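Local coordinates for protein N-acetylglucosamine-6-phosphate deacetylase (Mycobacterium smegmatis, PDB 6FV4) that probably removes the acetyl group from N-acetylglucosamine-6-phosphate in amino-sugar metabolism, using bound divalent metal, at residues 70-75 against 223-228. The protein carries 1 engineered substitution. Residues are numbered along the deposited sequence; the frame is centred on the assembly and turned at random.
Sequences DTHLHG and GTHLFN. With ZN (zinc ion), chain H; CD (cadmium ion), chain J.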
loop_
_atom_site.group_PDB
_atom_site.type_symbol
_atom_site.label_atom_id
_atom_site.label_comp_id
_atom_site.label_asym_id
_atom_site.label_seq_id
_atom_site.Cartn_x
_atom_site.Cartn_y
_atom_site.Cartn_z
ATOM N N ASP B 70 7.598 19.802 -12.343
ATOM C CA ASP B 70 7.588 18.551 -13.104
ATOM C C ASP B 70 9.012 18.033 -13.219
ATOM O O ASP B 70 9.841 18.623 -13.925
ATOM C CB ASP B 70 6.961 18.763 -14.479
ATOM C CG ASP B 70 6.601 17.454 -15.166
ATOM O OD1 ASP B 70 6.023 17.519 -16.280
ATOM O OD2 ASP B 70 6.888 16.367 -14.603
ATOM N N THR B 71 9.306 16.940 -12.523
ATOM C CA THR B 71 10.671 16.446 -12.422
ATOM C C THR B 71 10.970 15.299 -13.379
ATOM O O THR B 71 12.033 14.681 -13.277
ATOM C CB THR B 71 10.983 16.011 -10.990
ATOM O OG1 THR B 71 10.028 15.029 -10.559
ATOM C CG2 THR B 71 10.924 17.216 -10.051
ATOM N N HIS B 72 10.083 15.008 -14.320
ATOM C CA HIS B 72 10.328 13.891 -15.230
ATOM C C HIS B 72 9.414 14.109 -16.434
ATOM O O HIS B 72 8.220 13.812 -16.364
ATOM C CB HIS B 72 10.067 12.560 -14.530
ATOM C CG HIS B 72 10.215 11.347 -15.407
ATOM N ND1 HIS B 72 10.337 10.077 -14.892
ATOM C CD2 HIS B 72 10.238 11.206 -16.754
ATOM C CE1 HIS B 72 10.436 9.207 -15.883
ATOM N NE2 HIS B 72 10.385 9.870 -17.025
ATOM N N LEU B 73 9.979 14.637 -17.515
ATOM C CA LEU B 73 9.237 14.820 -18.753
ATOM C C LEU B 73 10.221 14.890 -19.908
ATOM O O LEU B 73 11.390 15.250 -19.733
ATOM C CB LEU B 73 8.362 16.073 -18.737
ATOM C CG LEU B 73 9.062 17.421 -18.707
ATOM C CD1 LEU B 73 8.117 18.485 -19.266
ATOM C CD2 LEU B 73 9.469 17.753 -17.287
ATOM N N HIS B 74 9.716 14.552 -21.097
ATOM C CA HIS B 74 10.552 14.400 -22.283
ATOM C C HIS B 74 10.341 15.484 -23.316
ATOM O O HIS B 74 11.221 15.698 -24.155
ATOM C CB HIS B 74 10.294 13.025 -22.926
ATOM C CG HIS B 74 10.678 11.893 -22.035
ATOM N ND1 HIS B 74 11.967 11.411 -21.962
ATOM C CD2 HIS B 74 9.958 11.184 -21.132
ATOM C CE1 HIS B 74 12.022 10.436 -21.069
ATOM N NE2 HIS B 74 10.814 10.277 -20.558
ATOM N N GLY B 75 9.217 16.187 -23.260
ATOM C CA GLY B 75 9.013 17.284 -24.181
ATOM C C GLY B 75 7.575 17.736 -24.162
ATOM O O GLY B 75 6.855 17.525 -23.182
ATOM N N GLY B 223 11.758 6.649 -6.739
ATOM C CA GLY B 223 11.245 5.627 -7.636
ATOM C C GLY B 223 10.731 6.256 -8.918
ATOM O O GLY B 223 9.825 7.092 -8.886
ATOM N N THR B 224 11.356 5.887 -10.052
ATOM C CA THR B 224 10.929 6.372 -11.366
ATOM C C THR B 224 9.622 5.705 -11.779
ATOM O O THR B 224 9.554 4.477 -11.840
ATOM C CB THR B 224 11.994 6.083 -12.433
ATOM O OG1 THR B 224 13.253 6.600 -12.009
ATOM C CG2 THR B 224 11.620 6.723 -13.748
ATOM N N HIS B 225 8.636 6.532 -12.167
ATOM C CA HIS B 225 7.223 6.212 -12.375
ATOM C C HIS B 225 6.815 4.827 -11.869
ATOM O O HIS B 225 6.710 3.862 -12.643
ATOM C CB HIS B 225 6.807 6.391 -13.846
ATOM C CG HIS B 225 7.702 5.705 -14.840
ATOM N ND1 HIS B 225 8.229 4.450 -14.635
ATOM C CD2 HIS B 225 8.129 6.096 -16.063
ATOM C CE1 HIS B 225 8.941 4.092 -15.686
ATOM N NE2 HIS B 225 8.878 5.065 -16.574
ATOM N N LEU B 226 6.605 4.753 -10.554
ATOM C CA LEU B 226 6.209 3.538 -9.852
ATOM C C LEU B 226 5.144 2.767 -10.615
ATOM O O LEU B 226 4.171 3.350 -11.094
ATOM C CB LEU B 226 5.680 3.898 -8.460
ATOM C CG LEU B 226 5.737 2.746 -7.463
ATOM C CD1 LEU B 226 7.129 2.556 -6.934
ATOM C CD2 LEU B 226 4.770 2.988 -6.298
ATOM N N PHE B 227 5.363 1.452 -10.723
ATOM C CA PHE B 227 4.527 0.447 -11.378
ATOM C C PHE B 227 4.735 0.397 -12.890
ATOM O O PHE B 227 4.531 -0.659 -13.502
ATOM C CB PHE B 227 3.037 0.648 -11.056
ATOM C CG PHE B 227 2.654 0.193 -9.668
ATOM C CD1 PHE B 227 2.409 -1.155 -9.405
ATOM C CD2 PHE B 227 2.569 1.107 -8.626
ATOM C CE1 PHE B 227 2.052 -1.583 -8.120
ATOM C CE2 PHE B 227 2.224 0.691 -7.341
ATOM C CZ PHE B 227 1.964 -0.662 -7.085
ATOM N N ASN B 228 5.128 1.504 -13.513
ATOM C CA ASN B 228 5.407 1.483 -14.952
ATOM C C ASN B 228 6.836 1.034 -15.199
ATOM O O ASN B 228 7.758 1.468 -14.505
ATOM C CB ASN B 228 5.181 2.852 -15.592
ATOM C CG ASN B 228 3.759 3.317 -15.465
ATOM O OD1 ASN B 228 3.488 4.387 -14.909
ATOM N ND2 ASN B 228 2.830 2.507 -15.957
HETATM ZN ZN ZN H . 10.375 9.005 -18.961
HETATM CD CD CD J . 10.120 5.442 -18.662
HETATM O O HOH W 1 8.175 4.093 -19.720
#
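His72 and His225 meet in a buried metal-centre contact where strand 63-76 faces the loop after strand 222-223 of the amidohydrolase barrel. Their rings lie obliquely, planes at 31°, with His72 CE1 3.9 Å from His225 CD2, and each ring turns its NE2 to a different ion. His72 NE2 holds zinc at 2.1 Å; CG anti to the backbone N (chi1 177°) carries this ring across toward the loop. His74 NE2 binds the same zinc, also at 2.1 Å. Imidazole suits position 72 because NE2 can grip the metal while ND1 is hydrogen-bonded to Glu253, which probably fixes the ring's rotation and strengthens NE2 as a ligand. The same Glu253 oxygen accepts the backbone N-H of His225, so one carboxylate positions both sides.

Thr224 suits its place by having two unlike branches. Its methyl CG2 reaches the His72 edge near the ring plane, 3.5 Å from CE1, and also covers one face of the His225 ring; the opposite face has Asn228 CB 3.5 Å above it. Its OG1 is hydrogen-bonded to OG1 of Thr178. Between these neighbours His225 NE2 reaches cadmium at 2.5 Å, beside His150, His204 and a water. Glu138 binds both ions, bridging zinc and cadmium. A His-X-His motif at the end of an early strand, joined by histidines from later strand ends, is characteristic of amidohydrolase-superfamily metal centres, here occupied as a binuclear zinc-cadmium site.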